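Local coordinates for xanthomonas outer protein D (Xanthomonas euvesicatoria, PDB 2OIX) that probably acts as a SUMO-removing cysteine protease and type III secreted virulence effector, present here as its catalytic fragment inactivated by an engineered substitution, at residues A[28-33]-A[64-69]; A[76-81]-A[142-147]. The protein carries 1 engineered substitution. One frame throughout, in Å; residues are numbered along the deposited sequence.

Interaction 1 of 2, residues A[28-33]-A[64-69]; sequences HLLHFA and IVFLPI
His31 and Val65 pair at the centre of a short parallel beta ladder, in which the edge strand 30-32 of the Ulp1-type catalytic domain, one of the two outermost, runs beside strand 64-71 of its central mixed sheet. Four backbone hydrogen bonds of 2.8 to 3.0 Å join the edges: Ile64 N donates to Leu29 O and His31 N to Ile64 O, then Phe66 N to His31 O and Ala33 N to Phe66 O. His31 thus spends both its N and its O on the neighbouring strand, bonding the residues that flank Val65, as parallel pairing requires. Val65 CA adds a CA-H...O contact to His31 O at 3.3 Å.

Apolar contacts divide between the two faces. On the face turned to helices 7-20 and 136-153, Phe32 and Phe66 lie side by side with both CG atoms anti to their carbonyl carbons (chi1 -53° and -57°). Their rings are inclined at 54°, and Phe32 CD1 reaches Phe66 CD2 at 3.6 Å. Leu30 CD2 meets the rim of the same Phe66 ring at CE2, 3.7 Å away. Leu17 and Ile144 also touch Phe32, while Leu147 touches Phe66. Across the sheet, Val65 CG1 lies in the plane of the His31 imidazole, at its edge, 4.0 Å from CD2. Beyond the ladder, Pro68 CD rests 3.4 Å from Ala33 O.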
loop_
_atom_site.group_PDB
_atom_site.type_symbol
_atom_site.label_atom_id
_atom_site.label_comp_id
_atom_site.label_asym_id
_atom_site.label_seq_id
_atom_site.Cartn_x
_atom_site.Cartn_y
_atom_site.Cartn_z
ATOM N N HIS A 28 -5.735 -13.396 -6.958
ATOM C CA HIS A 28 -4.438 -14.024 -6.687
ATOM C C HIS A 28 -3.248 -13.180 -7.139
ATOM O O HIS A 28 -2.098 -13.529 -6.818
ATOM C CB HIS A 28 -4.360 -15.409 -7.305
ATOM C CG HIS A 28 -4.463 -15.403 -8.791
ATOM N ND1 HIS A 28 -5.656 -15.198 -9.444
ATOM C CD2 HIS A 28 -3.523 -15.545 -9.751
ATOM C CE1 HIS A 28 -5.446 -15.228 -10.746
ATOM N NE2 HIS A 28 -4.165 -15.450 -10.956
ATOM N N LEU A 29 -3.497 -12.125 -7.912
ATOM C CA LEU A 29 -2.401 -11.194 -8.303
ATOM C C LEU A 29 -2.044 -10.228 -7.169
ATOM O O LEU A 29 -1.007 -9.577 -7.218
ATOM C CB LEU A 29 -2.737 -10.366 -9.548
ATOM C CG LEU A 29 -3.237 -11.006 -10.847
ATOM C CD1 LEU A 29 -3.423 -9.914 -11.907
ATOM C CD2 LEU A 29 -2.252 -12.039 -11.286
ATOM N N LEU A 30 -2.913 -10.119 -6.169
ATOM C CA LEU A 30 -2.790 -9.059 -5.135
ATOM C C LEU A 30 -2.113 -9.554 -3.875
ATOM O O LEU A 30 -2.393 -10.681 -3.422
ATOM C CB LEU A 30 -4.174 -8.547 -4.724
ATOM C CG LEU A 30 -5.114 -8.068 -5.833
ATOM C CD1 LEU A 30 -6.507 -7.766 -5.299
ATOM C CD2 LEU A 30 -4.559 -6.852 -6.503
ATOM N N HIS A 31 -1.243 -8.717 -3.302
ATOM C CA HIS A 31 -0.702 -8.968 -1.945
ATOM C C HIS A 31 -0.807 -7.690 -1.087
ATOM O O HIS A 31 -0.240 -6.658 -1.458
ATOM C CB HIS A 31 0.746 -9.428 -2.001
ATOM C CG HIS A 31 1.330 -9.712 -0.651
ATOM N ND1 HIS A 31 1.045 -10.864 0.049
ATOM C CD2 HIS A 31 2.157 -8.981 0.140
ATOM C CE1 HIS A 31 1.679 -10.839 1.209
ATOM N NE2 HIS A 31 2.352 -9.702 1.295
ATOM N N PHE A 32 -1.572 -7.756 0.010
ATOM C CA PHE A 32 -1.678 -6.636 0.936
ATOM C C PHE A 32 -0.625 -6.801 2.004
ATOM O O PHE A 32 -0.687 -7.709 2.869
ATOM C CB PHE A 32 -3.101 -6.547 1.535
ATOM C CG PHE A 32 -4.172 -6.515 0.489
ATOM C CD1 PHE A 32 -4.068 -5.651 -0.607
ATOM C CD2 PHE A 32 -5.282 -7.354 0.583
ATOM C CE1 PHE A 32 -5.055 -5.616 -1.586
ATOM C CE2 PHE A 32 -6.281 -7.325 -0.413
ATOM C CZ PHE A 32 -6.160 -6.447 -1.499
ATOM N N ALA A 33 0.411 -5.992 1.907
ATOM C CA ALA A 33 1.468 -6.165 2.896
ATOM C C ALA A 33 1.086 -5.669 4.290
ATOM O O ALA A 33 0.248 -4.742 4.491
ATOM C CB ALA A 33 2.803 -5.567 2.439
ATOM N N ILE A 64 1.451 -7.890 -7.530
ATOM C CA ILE A 64 0.909 -6.530 -7.318
ATOM C C ILE A 64 0.800 -6.330 -5.810
ATOM O O ILE A 64 -0.038 -6.890 -5.183
ATOM C CB ILE A 64 -0.426 -6.277 -8.011
ATOM C CG1 ILE A 64 -0.266 -6.382 -9.526
ATOM C CG2 ILE A 64 -0.930 -4.862 -7.685
ATOM C CD1 ILE A 64 -1.502 -6.278 -10.333
ATOM N N VAL A 65 1.683 -5.534 -5.240
ATOM C CA VAL A 65 1.840 -5.502 -3.788
ATOM C C VAL A 65 1.531 -4.104 -3.299
ATOM O O VAL A 65 2.117 -3.111 -3.839
ATOM C CB VAL A 65 3.304 -5.863 -3.419
ATOM C CG1 VAL A 65 3.505 -5.894 -1.925
ATOM C CG2 VAL A 65 3.659 -7.252 -3.987
ATOM N N PHE A 66 0.605 -4.016 -2.326
ATOM C CA PHE A 66 0.234 -2.795 -1.608
ATOM C C PHE A 66 0.990 -2.687 -0.303
ATOM O O PHE A 66 0.771 -3.498 0.617
ATOM C CB PHE A 66 -1.304 -2.786 -1.357
ATOM C CG PHE A 66 -2.058 -2.892 -2.622
ATOM C CD1 PHE A 66 -2.535 -1.732 -3.254
ATOM C CD2 PHE A 66 -2.209 -4.152 -3.264
ATOM C CE1 PHE A 66 -3.178 -1.820 -4.526
ATOM C CE2 PHE A 66 -2.864 -4.242 -4.485
ATOM C CZ PHE A 66 -3.377 -3.067 -5.102
ATOM N N LEU A 67 1.850 -1.675 -0.205
ATOM C CA LEU A 67 2.739 -1.521 0.944
ATOM C C LEU A 67 2.406 -0.257 1.687
ATOM O O LEU A 67 2.677 0.851 1.188
ATOM C CB LEU A 67 4.190 -1.403 0.474
ATOM C CG LEU A 67 4.678 -2.599 -0.383
ATOM C CD1 LEU A 67 5.216 -2.161 -1.721
ATOM C CD2 LEU A 67 5.745 -3.380 0.319
ATOM N N PRO A 68 1.752 -0.395 2.853
ATOM C CA PRO A 68 1.454 0.802 3.647
ATOM C C PRO A 68 2.799 1.271 4.244
ATOM O O PRO A 68 3.568 0.459 4.773
ATOM C CB PRO A 68 0.479 0.304 4.707
ATOM C CG PRO A 68 -0.022 -1.086 4.178
ATOM C CD PRO A 68 1.236 -1.625 3.491
ATOM N N ILE A 69 3.072 2.565 4.106
ATOM C CA ILE A 69 4.307 3.183 4.579
ATOM C C ILE A 69 3.978 3.989 5.857
ATOM O O ILE A 69 3.315 4.985 5.765
ATOM C CB ILE A 69 4.913 4.084 3.486
ATOM C CG1 ILE A 69 5.129 3.322 2.155
ATOM C CG2 ILE A 69 6.247 4.696 3.955
ATOM C CD1 ILE A 69 5.966 2.101 2.226
#

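Interaction 2 of 2, residues A[76-81]-A[142-147]; sequences WSLLVV and TGIEVL
Leu78 has CG anti to its backbone N (chi1 176°), which carries CG toward the helix, and Ile144, across the contact, has CG1 anti to its carbonyl carbon (chi1 -70°), which carries CG1 toward the strand; the Leu78 methyls CD1 and CD2 then meet Ile144 CG1. The two side chains cross at a slant. Leu78 CD1 approaches Ile144 CG1 to 3.8 Å and the terminal CD1 of Ile144 to 4.1 Å. The other methyl, Leu78 CD2, also touches Ile144 CG1, at 4.0 Å, and reaches the helix backbone itself, lying 4.2 Å from Gly143 C and 4.1 Å from Ile144 N. Gly143 has no side chain, so this methyl lies directly over the peptide group linking the two residues.

Two residues further along the strand, Val80 points to the helix again and meets it one turn beyond Gly143. Its CG2 lies 3.9 Å from Leu147 CD1, a single methyl-to-methyl touch. Leu147 CD1 is also at the limit of contact with Leu78 CD2.

This is sheet-to-helix packing in the core of the papain-like fold of Ulp1-type proteases: strand 75-82, in the middle of the mixed sheet, is covered by helix 136-153. In this family the nucleophilic cysteine normally sits at the start of this helix; the contact lies further along it. The short segments run at 29° to each other with their axes 9.7 Å apart, and no hydrogen bond crosses between them. Tyr94 of the next strand touches Leu78, Val80 and Leu147, while Leu17 of helix 7-20 packs on Ile144. Away from this contact, Glu145 OE1 forms a salt bridge with Arg20 NH2 and a hydrogen bond with Tyr13 OH.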
loop_
_atom_site.group_PDB
_atom_site.type_symbol
_atom_site.label_atom_id
_atom_site.label_comp_id
_atom_site.label_asym_id
_atom_site.label_seq_id
_atom_site.Cartn_x
_atom_site.Cartn_y
_atom_site.Cartn_z
ATOM N N TRP A 76 0.702 8.226 7.333
ATOM C CA TRP A 76 0.647 7.035 6.465
ATOM C C TRP A 76 0.640 7.430 4.977
ATOM O O TRP A 76 -0.008 8.395 4.588
ATOM C CB TRP A 76 -0.639 6.249 6.643
ATOM C CG TRP A 76 -0.785 5.476 7.933
ATOM C CD1 TRP A 76 -1.503 5.851 9.027
ATOM C CD2 TRP A 76 -0.209 4.214 8.233
ATOM N NE1 TRP A 76 -1.407 4.888 10.030
ATOM C CE2 TRP A 76 -0.630 3.861 9.553
ATOM C CE3 TRP A 76 0.614 3.324 7.513
ATOM C CZ2 TRP A 76 -0.257 2.668 10.159
ATOM C CZ3 TRP A 76 0.997 2.115 8.143
ATOM C CH2 TRP A 76 0.561 1.812 9.443
ATOM N N SER A 77 1.269 6.618 4.137
ATOM C CA SER A 77 1.062 6.749 2.704
ATOM C C SER A 77 1.088 5.318 2.103
ATOM O O SER A 77 1.243 4.312 2.832
ATOM C CB SER A 77 2.121 7.639 2.104
ATOM O OG SER A 77 3.372 7.008 2.302
ATOM N N LEU A 78 0.942 5.240 0.787
ATOM C CA LEU A 78 0.809 3.978 0.131
ATOM C C LEU A 78 1.796 3.854 -1.006
ATOM O O LEU A 78 1.847 4.722 -1.932
ATOM C CB LEU A 78 -0.570 3.833 -0.442
ATOM C CG LEU A 78 -0.840 2.568 -1.270
ATOM C CD1 LEU A 78 -0.607 1.290 -0.413
ATOM C CD2 LEU A 78 -2.257 2.610 -1.922
ATOM N N LEU A 79 2.572 2.780 -0.959
ATOM C CA LEU A 79 3.424 2.466 -2.081
ATOM C C LEU A 79 2.837 1.214 -2.764
ATOM O O LEU A 79 2.638 0.192 -2.116
ATOM C CB LEU A 79 4.858 2.134 -1.603
ATOM C CG LEU A 79 5.766 1.821 -2.737
ATOM C CD1 LEU A 79 5.932 3.108 -3.632
ATOM C CD2 LEU A 79 7.112 1.253 -2.223
ATOM N N VAL A 80 2.655 1.246 -4.085
ATOM C CA VAL A 80 2.146 0.068 -4.812
ATOM C C VAL A 80 3.265 -0.395 -5.750
ATOM O O VAL A 80 3.882 0.403 -6.500
ATOM C CB VAL A 80 0.835 0.375 -5.597
ATOM C CG1 VAL A 80 0.353 -0.858 -6.412
ATOM C CG2 VAL A 80 -0.235 0.835 -4.664
ATOM N N VAL A 81 3.566 -1.670 -5.720
ATOM C CA VAL A 81 4.624 -2.175 -6.602
ATOM C C VAL A 81 4.016 -3.247 -7.537
ATOM O O VAL A 81 3.412 -4.203 -7.037
ATOM C CB VAL A 81 5.796 -2.791 -5.805
ATOM C CG1 VAL A 81 6.687 -3.527 -6.700
ATOM C CG2 VAL A 81 6.599 -1.742 -5.007
ATOM N N THR A 142 -8.677 3.283 1.714
ATOM C CA THR A 142 -9.479 3.578 0.550
ATOM C C THR A 142 -8.732 3.406 -0.761
ATOM O O THR A 142 -9.293 2.799 -1.678
ATOM C CB THR A 142 -10.085 5.003 0.623
ATOM O OG1 THR A 142 -10.638 5.199 1.925
ATOM C CG2 THR A 142 -11.170 5.158 -0.456
ATOM N N GLY A 143 -7.492 3.891 -0.843
ATOM C CA GLY A 143 -6.701 3.709 -2.058
ATOM C C GLY A 143 -6.460 2.224 -2.379
ATOM O O GLY A 143 -6.581 1.788 -3.561
ATOM N N ILE A 144 -6.190 1.431 -1.339
ATOM C CA ILE A 144 -5.966 -0.003 -1.527
ATOM C C ILE A 144 -7.197 -0.681 -2.118
ATOM O O ILE A 144 -7.073 -1.420 -3.101
ATOM C CB ILE A 144 -5.524 -0.687 -0.204
ATOM C CG1 ILE A 144 -4.074 -0.243 0.178
ATOM C CG2 ILE A 144 -5.638 -2.219 -0.356
ATOM C CD1 ILE A 144 -3.653 -0.690 1.570
ATOM N N GLU A 145 -8.347 -0.360 -1.542
ATOM C CA GLU A 145 -9.672 -0.927 -1.861
ATOM C C GLU A 145 -10.108 -0.609 -3.314
ATOM O O GLU A 145 -10.503 -1.501 -4.067
ATOM C CB GLU A 145 -10.697 -0.358 -0.889
ATOM C CG GLU A 145 -12.145 -0.754 -1.178
ATOM C CD GLU A 145 -12.609 -1.931 -0.348
ATOM O OE1 GLU A 145 -11.833 -2.339 0.556
ATOM O OE2 GLU A 145 -13.752 -2.427 -0.577
ATOM N N VAL A 146 -10.026 0.672 -3.669
ATOM C CA VAL A 146 -10.267 1.187 -5.016
ATOM C C VAL A 146 -9.357 0.523 -6.025
ATOM O O VAL A 146 -9.831 0.031 -7.038
ATOM C CB VAL A 146 -10.045 2.709 -5.052
ATOM C CG1 VAL A 146 -10.139 3.247 -6.457
ATOM C CG2 VAL A 146 -11.141 3.421 -4.184
ATOM N N LEU A 147 -8.056 0.535 -5.751
ATOM C CA LEU A 147 -7.105 -0.045 -6.699
ATOM C C LEU A 147 -7.253 -1.597 -6.826
ATOM O O LEU A 147 -7.192 -2.140 -7.951
ATOM C CB LEU A 147 -5.686 0.371 -6.318
ATOM C CG LEU A 147 -5.235 1.834 -6.483
ATOM C CD1 LEU A 147 -3.657 1.872 -6.133
ATOM C CD2 LEU A 147 -5.411 2.295 -7.945
#

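Both contacts are buried and belong to one sheet, but they join different elements. Interaction 1 attaches an edge strand through main-chain hydrogen bonds, with side chains packing on both faces; interaction 2 sets a helix on the middle strand through aliphatic side chains, one methyl also lying on the helix backbone, and with no hydrogen bond. Strands 64-71 and 75-82, consecutive in the chain and antiparallel, connect them directly: Leu67 N probably bonds Leu79 O at 2.8 Å, and Val65 O similarly pairs with Val81 N. Helix 136-153 is common to both neighbourhoods. Its Ile144 and Leu147, which receive Leu78 and Val80, also touch Phe32 and Phe66, merging the two contacts into one continuous apolar layer.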